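Local coordinates for PrgB (Enterococcus faecalis, PDB 6EVU), which promotes cell aggregation, biofilm formation and conjugation by binding and compacting DNA, and is represented here by its adhesin domain from the antigen I/II family, at residues P139-T144 against N162-K167; K71-M76 against V296-W301. All blocks are in the same frame, centred on the assembly; numbering follows the deposited sequence.

Interaction 1 of 2, residues P139-T144 against N162-K167; sequences PSQSGT and NRVNGK
Pro139 packs its ring against Arg163 while its carbonyl takes the main backbone hydrogen bond of the contact. CB of Pro139 lies over one face of the Arg163 guanidinium, 3.5 Å from NH1, and CG of the ring stands above the same face, offset toward the rim. A proline suits this place because its compact, apolar ring can lie on a flat cation. The Arg163 chain is extended to CD, then bends at chi3 (-70°), which turns NE out of that line. Arg163 NH1 donates to Lys167 O at 2.8 Å and to Asn165 O at 2.9 Å, while NH2 also binds Ser297 O, so several bonds fix the rotation of the plate under the proline. Pro139 O is held as well: Val164 N donates to it at 2.8 Å in a nearly straight bond (166°), Asn165 N adds a weak one, and Val164 CG2 presses within 3.1 Å.

Both loops cross between the two antiparallel sheets of the GbpC-type adhesin domain: 139-144 leads from strand 124-137 to 145-150, 162-167 from 157-160 to 169-179. Ser140 to Gly143 form a type I beta turn, with Gly143 at a positive phi that glycine adopts easily. Asn165 makes an Asx turn, its OD1 accepting from Lys167 N at 2.9 Å while lying against Pro139 CA; the short amide places an acceptor beside its own backbone, which suits asparagine to this turn.

Toward solvent the fit slackens. Exposed Gln141 and Val164 cross at about a right angle, OE1 coming only to 4.0 Å from CG2. Water bridges here: one molecule links Ser140 O to Asn165 ND2, and another accepts from both Gln141 N and Asn162 ND2. Lys167 leads off from the contact, its NZ binding Ser137 OG.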
loop_
_atom_site.group_PDB
_atom_site.type_symbol
_atom_site.label_atom_id
_atom_site.label_comp_id
_atom_site.label_asym_id
_atom_site.label_seq_id
_atom_site.Cartn_x
_atom_site.Cartn_y
_atom_site.Cartn_z
ATOM N N PRO A 139 -4.510 -12.635 -8.978
ATOM C CA PRO A 139 -5.636 -13.276 -9.686
ATOM C C PRO A 139 -5.485 -13.434 -11.196
ATOM O O PRO A 139 -6.485 -13.768 -11.859
ATOM C CB PRO A 139 -6.792 -12.307 -9.401
ATOM C CG PRO A 139 -6.076 -10.954 -9.518
ATOM C CD PRO A 139 -4.716 -11.183 -8.790
ATOM N N SER A 140 -4.307 -13.137 -11.774
ATOM C CA SER A 140 -4.165 -13.280 -13.222
ATOM C C SER A 140 -3.788 -14.718 -13.577
ATOM O O SER A 140 -3.324 -15.516 -12.728
ATOM C CB SER A 140 -3.110 -12.311 -13.787
ATOM O OG SER A 140 -1.837 -12.536 -13.186
ATOM N N GLN A 141 -3.980 -15.027 -14.859
ATOM C CA GLN A 141 -3.733 -16.388 -15.332
ATOM C C GLN A 141 -2.282 -16.768 -15.118
ATOM O O GLN A 141 -1.981 -17.919 -14.748
ATOM C CB GLN A 141 -4.111 -16.511 -16.819
ATOM C CG GLN A 141 -3.984 -17.913 -17.415
ATOM C CD GLN A 141 -4.889 -18.877 -16.672
ATOM O OE1 GLN A 141 -6.061 -18.559 -16.403
ATOM N NE2 GLN A 141 -4.342 -20.033 -16.283
ATOM N N SER A 142 -1.371 -15.820 -15.356
ATOM C CA SER A 142 0.046 -16.034 -15.164
ATOM C C SER A 142 0.442 -15.966 -13.706
ATOM O O SER A 142 1.605 -16.230 -13.400
ATOM C CB SER A 142 0.845 -15.001 -15.957
ATOM O OG SER A 142 0.623 -13.682 -15.432
ATOM N N GLY A 143 -0.456 -15.541 -12.811
ATOM C CA GLY A 143 -0.042 -15.415 -11.421
ATOM C C GLY A 143 1.034 -14.376 -11.164
ATOM O O GLY A 143 1.781 -14.491 -10.172
ATOM N N THR A 144 1.079 -13.319 -11.976
ATOM C CA THR A 144 2.051 -12.250 -11.820
ATOM C C THR A 144 1.331 -10.973 -11.429
ATOM O O THR A 144 0.102 -10.866 -11.521
ATOM C CB THR A 144 2.833 -11.989 -13.119
ATOM O OG1 THR A 144 1.923 -11.656 -14.166
ATOM C CG2 THR A 144 3.619 -13.268 -13.522
ATOM N N ASN A 162 -4.552 -8.329 -14.323
ATOM C CA ASN A 162 -5.853 -8.772 -14.803
ATOM C C ASN A 162 -6.506 -9.695 -13.785
ATOM O O ASN A 162 -5.847 -10.584 -13.244
ATOM C CB ASN A 162 -5.580 -9.544 -16.113
ATOM C CG ASN A 162 -6.795 -9.999 -16.790
ATOM O OD1 ASN A 162 -7.792 -9.283 -16.892
ATOM N ND2 ASN A 162 -6.708 -11.188 -17.344
ATOM N N ARG A 163 -7.825 -9.617 -13.631
ATOM C CA ARG A 163 -8.483 -10.554 -12.718
ATOM C C ARG A 163 -9.186 -11.654 -13.516
ATOM O O ARG A 163 -10.160 -11.381 -14.214
ATOM C CB ARG A 163 -9.489 -9.834 -11.815
ATOM C CG ARG A 163 -10.211 -10.784 -10.889
ATOM C CD ARG A 163 -11.099 -10.080 -9.839
ATOM N NE ARG A 163 -10.324 -9.363 -8.824
ATOM C CZ ARG A 163 -9.691 -9.986 -7.837
ATOM N NH1 ARG A 163 -9.757 -11.300 -7.744
ATOM N NH2 ARG A 163 -9.025 -9.308 -6.934
ATOM N N VAL A 164 -8.723 -12.906 -13.386
ATOM C CA VAL A 164 -9.434 -14.040 -13.972
ATOM C C VAL A 164 -10.096 -14.931 -12.925
ATOM O O VAL A 164 -10.886 -15.809 -13.296
ATOM C CB VAL A 164 -8.508 -14.910 -14.860
ATOM C CG1 VAL A 164 -7.768 -14.097 -15.889
ATOM C CG2 VAL A 164 -7.531 -15.688 -14.044
ATOM N N ASN A 165 -9.752 -14.796 -11.649
ATOM C CA ASN A 165 -10.356 -15.648 -10.622
ATOM C C ASN A 165 -10.587 -14.794 -9.394
ATOM O O ASN A 165 -10.458 -13.567 -9.447
ATOM C CB ASN A 165 -9.480 -16.873 -10.326
ATOM C CG ASN A 165 -8.076 -16.472 -9.932
ATOM O OD1 ASN A 165 -7.903 -15.630 -9.057
ATOM N ND2 ASN A 165 -7.075 -17.066 -10.570
ATOM N N GLY A 166 -10.925 -15.440 -8.272
ATOM C CA GLY A 166 -11.263 -14.710 -7.074
ATOM C C GLY A 166 -10.127 -14.459 -6.094
ATOM O O GLY A 166 -10.396 -14.011 -4.976
ATOM N N LYS A 167 -8.878 -14.752 -6.458
ATOM C CA LYS A 167 -7.782 -14.598 -5.504
ATOM C C LYS A 167 -7.501 -13.127 -5.205
ATOM O O LYS A 167 -7.759 -12.225 -6.023
ATOM C CB LYS A 167 -6.511 -15.256 -6.050
ATOM C CG LYS A 167 -6.590 -16.770 -6.163
ATOM C CD LYS A 167 -5.373 -17.173 -6.952
ATOM C CE LYS A 167 -4.217 -17.547 -6.027
ATOM N NZ LYS A 167 -4.110 -16.820 -4.704
HETATM O O HOH W 1 -4.090 -16.562 -10.435
HETATM O O HOH W 2 -4.723 -13.365 -17.101
#

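Interaction 2 of 2, residues K71-M76 against V296-W301; sequences KLRKDM and VSSAQW. With PO4 (phosphate ion), chain B.
Arg73 and Val296 touch directly and also share a phosphate ion, probably from the crystallisation liquor. Val296 has backbone angles of the left-handed helical region, uncommon for a beta-branched residue. NE of Arg73 donates to phosphate O4, which lies at the guanidinium edge, at 2.9 Å, and Val296 N donates to O1 almost straight (172°). Meanwhile Val296 CG1 rests over one face of the Arg73 guanidinium, offset toward the rim and 3.5 Å from Arg73 NH2. Arginine suits the place by offering an edge to the anion, a face to a methyl group and NH1 to a bridging water; that water donates to Ala299 O and, weakly, to Val296 O. The chain bends at chi3 (-53°), turning NE out of line with the aliphatic part.

Deeper in, the contact is apolar. Ala299 CB sits against both Arg73 CG, at 3.6 Å, and Leu72 CB, at 3.7 Å, its single methyl allowing helix and strand to lie close. Arg73 centres an inverse gamma turn as the chain leaves helix 68-72.

Leu72 packs on Phe57 of helix 54-57. Strand 299-302 runs antiparallel to strand 157-160, just beyond which Thr161 O accepts from Ser298 OG, and Gln300, whose side chain starts away from 71-76, packs on Phe284 and Met286 of strand 280-287.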
loop_
_atom_site.group_PDB
_atom_site.type_symbol
_atom_site.label_atom_id
_atom_site.label_comp_id
_atom_site.label_asym_id
_atom_site.label_seq_id
_atom_site.Cartn_x
_atom_site.Cartn_y
_atom_site.Cartn_z
ATOM N N LYS A 71 -4.285 0.615 -17.241
ATOM C CA LYS A 71 -3.043 0.069 -17.779
ATOM C C LYS A 71 -2.513 -1.094 -16.941
ATOM O O LYS A 71 -1.941 -2.057 -17.495
ATOM C CB LYS A 71 -1.987 1.172 -17.895
ATOM C CG LYS A 71 -2.354 2.187 -18.986
ATOM C CD LYS A 71 -1.319 3.329 -19.007
ATOM C CE LYS A 71 -1.672 4.371 -20.089
ATOM N NZ LYS A 71 -0.547 5.385 -20.112
ATOM N N LEU A 72 -2.651 -1.002 -15.633
ATOM C CA LEU A 72 -2.213 -2.055 -14.737
ATOM C C LEU A 72 -2.995 -3.350 -14.865
ATOM O O LEU A 72 -2.445 -4.410 -14.702
ATOM C CB LEU A 72 -2.227 -1.585 -13.292
ATOM C CG LEU A 72 -1.079 -0.672 -12.916
ATOM C CD1 LEU A 72 -1.363 0.035 -11.614
ATOM C CD2 LEU A 72 0.217 -1.451 -12.839
ATOM N N ARG A 73 -4.292 -3.253 -15.135
ATOM C CA ARG A 73 -5.133 -4.437 -15.183
ATOM C C ARG A 73 -5.119 -5.241 -16.480
ATOM O O ARG A 73 -6.109 -5.380 -17.152
ATOM C CB ARG A 73 -6.569 -4.073 -14.809
ATOM C CG ARG A 73 -6.734 -3.589 -13.389
ATOM C CD ARG A 73 -8.190 -3.438 -13.009
ATOM N NE ARG A 73 -8.858 -2.606 -13.979
ATOM C CZ ARG A 73 -9.012 -1.299 -13.863
ATOM N NH1 ARG A 73 -8.601 -0.663 -12.794
ATOM N NH2 ARG A 73 -9.603 -0.638 -14.820
ATOM N N LYS A 74 -3.956 -5.763 -16.793
ATOM C CA LYS A 74 -3.735 -6.632 -17.916
ATOM C C LYS A 74 -2.661 -7.627 -17.480
ATOM O O LYS A 74 -1.875 -7.355 -16.595
ATOM C CB LYS A 74 -3.389 -5.884 -19.197
ATOM C CG LYS A 74 -2.128 -5.062 -19.189
ATOM C CD LYS A 74 -1.835 -4.527 -20.583
ATOM C CE LYS A 74 -0.779 -3.435 -20.567
ATOM N NZ LYS A 74 -1.352 -2.157 -20.116
ATOM N N ASP A 75 -2.656 -8.788 -18.100
ATOM C CA ASP A 75 -1.710 -9.834 -17.725
ATOM C C ASP A 75 -0.453 -9.628 -18.554
ATOM O O ASP A 75 -0.493 -9.772 -19.782
ATOM C CB ASP A 75 -2.340 -11.196 -18.002
ATOM C CG ASP A 75 -1.525 -12.335 -17.437
ATOM O OD1 ASP A 75 -0.333 -12.180 -17.187
ATOM O OD2 ASP A 75 -2.113 -13.403 -17.210
ATOM N N MET A 76 0.651 -9.286 -17.900
ATOM C CA MET A 76 1.914 -9.077 -18.613
ATOM C C MET A 76 2.888 -10.231 -18.418
ATOM O O MET A 76 4.073 -10.075 -18.723
ATOM C CB MET A 76 2.552 -7.766 -18.172
ATOM C CG MET A 76 1.667 -6.591 -18.477
ATOM S SD MET A 76 1.316 -6.357 -20.212
ATOM C CE MET A 76 2.748 -5.443 -20.825
ATOM N N VAL A 296 -12.809 -3.446 -11.686
ATOM C CA VAL A 296 -11.767 -2.555 -11.152
ATOM C C VAL A 296 -11.326 -2.989 -9.757
ATOM O O VAL A 296 -11.129 -2.159 -8.868
ATOM C CB VAL A 296 -12.199 -1.060 -11.200
ATOM C CG1 VAL A 296 -12.397 -0.647 -12.639
ATOM C CG2 VAL A 296 -13.458 -0.761 -10.389
ATOM N N SER A 297 -11.086 -4.293 -9.589
ATOM C CA SER A 297 -10.795 -4.872 -8.279
ATOM C C SER A 297 -9.415 -5.519 -8.210
ATOM O O SER A 297 -9.182 -6.394 -7.351
ATOM C CB SER A 297 -11.879 -5.885 -7.896
ATOM O OG SER A 297 -11.842 -7.032 -8.747
ATOM N N SER A 298 -8.488 -5.121 -9.116
ATOM C CA SER A 298 -7.178 -5.743 -9.140
ATOM C C SER A 298 -6.026 -4.783 -9.469
ATOM O O SER A 298 -4.935 -5.250 -9.830
ATOM C CB SER A 298 -7.154 -6.954 -10.140
ATOM O OG SER A 298 -7.716 -6.587 -11.419
ATOM N N ALA A 299 -6.203 -3.472 -9.320
ATOM C CA ALA A 299 -5.051 -2.584 -9.357
ATOM C C ALA A 299 -5.238 -1.492 -8.307
ATOM O O ALA A 299 -6.339 -0.977 -8.132
ATOM C CB ALA A 299 -4.907 -1.912 -10.726
ATOM N N GLN A 300 -4.127 -1.132 -7.642
ATOM C CA GLN A 300 -4.252 -0.180 -6.542
ATOM C C GLN A 300 -3.025 0.724 -6.499
ATOM O O GLN A 300 -1.959 0.423 -7.041
ATOM C CB GLN A 300 -4.399 -0.929 -5.198
ATOM C CG GLN A 300 -3.077 -1.565 -4.759
ATOM C CD GLN A 300 -3.280 -2.574 -3.630
ATOM O OE1 GLN A 300 -2.972 -3.744 -3.740
ATOM N NE2 GLN A 300 -3.779 -2.087 -2.509
ATOM N N TRP A 301 -3.200 1.844 -5.771
ATOM C CA TRP A 301 -2.084 2.724 -5.452
ATOM C C TRP A 301 -1.780 2.534 -3.979
ATOM O O TRP A 301 -2.693 2.674 -3.162
ATOM C CB TRP A 301 -2.501 4.172 -5.741
ATOM C CG TRP A 301 -1.492 5.204 -5.272
ATOM C CD1 TRP A 301 -0.162 5.022 -5.136
ATOM C CD2 TRP A 301 -1.753 6.568 -4.880
ATOM N NE1 TRP A 301 0.454 6.157 -4.666
ATOM C CE2 TRP A 301 -0.508 7.124 -4.501
ATOM C CE3 TRP A 301 -2.917 7.350 -4.769
ATOM C CZ2 TRP A 301 -0.406 8.463 -4.047
ATOM C CZ3 TRP A 301 -2.800 8.675 -4.350
ATOM C CH2 TRP A 301 -1.561 9.192 -3.967
HETATM P P PO4 B . -11.668 -4.937 -15.251
HETATM O O1 PO4 B . -12.532 -3.944 -14.495
HETATM O O2 PO4 B . -11.443 -6.143 -14.340
HETATM O O3 PO4 B . -12.428 -5.402 -16.482
HETATM O O4 PO4 B . -10.358 -4.400 -15.754
HETATM O O HOH W 3 -8.464 -1.463 -9.875
#

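Overall arrangement
Interactions 1 and 2 lie about 10 Å apart, centre to centre, on the same side of the chain's centre. Along the sequence the order is 71-76, then both loops of interaction 1, then 296-301, so the long-range pairing encloses the more local one. The six-stranded sheet connects them: strand 145-150 follows loop 139-144, and strand 157-160, which precedes loop 162-167, pairs with strand 299-302. Probable hydrogen bonds also join Ser142 to Asp75 and Arg163 to Ser297. Segments from early and late in this adhesin domain thus meet where the chain passes between its two sheets; interaction 2 holds the phosphate, with the Arg163 side chain about 5 Å away.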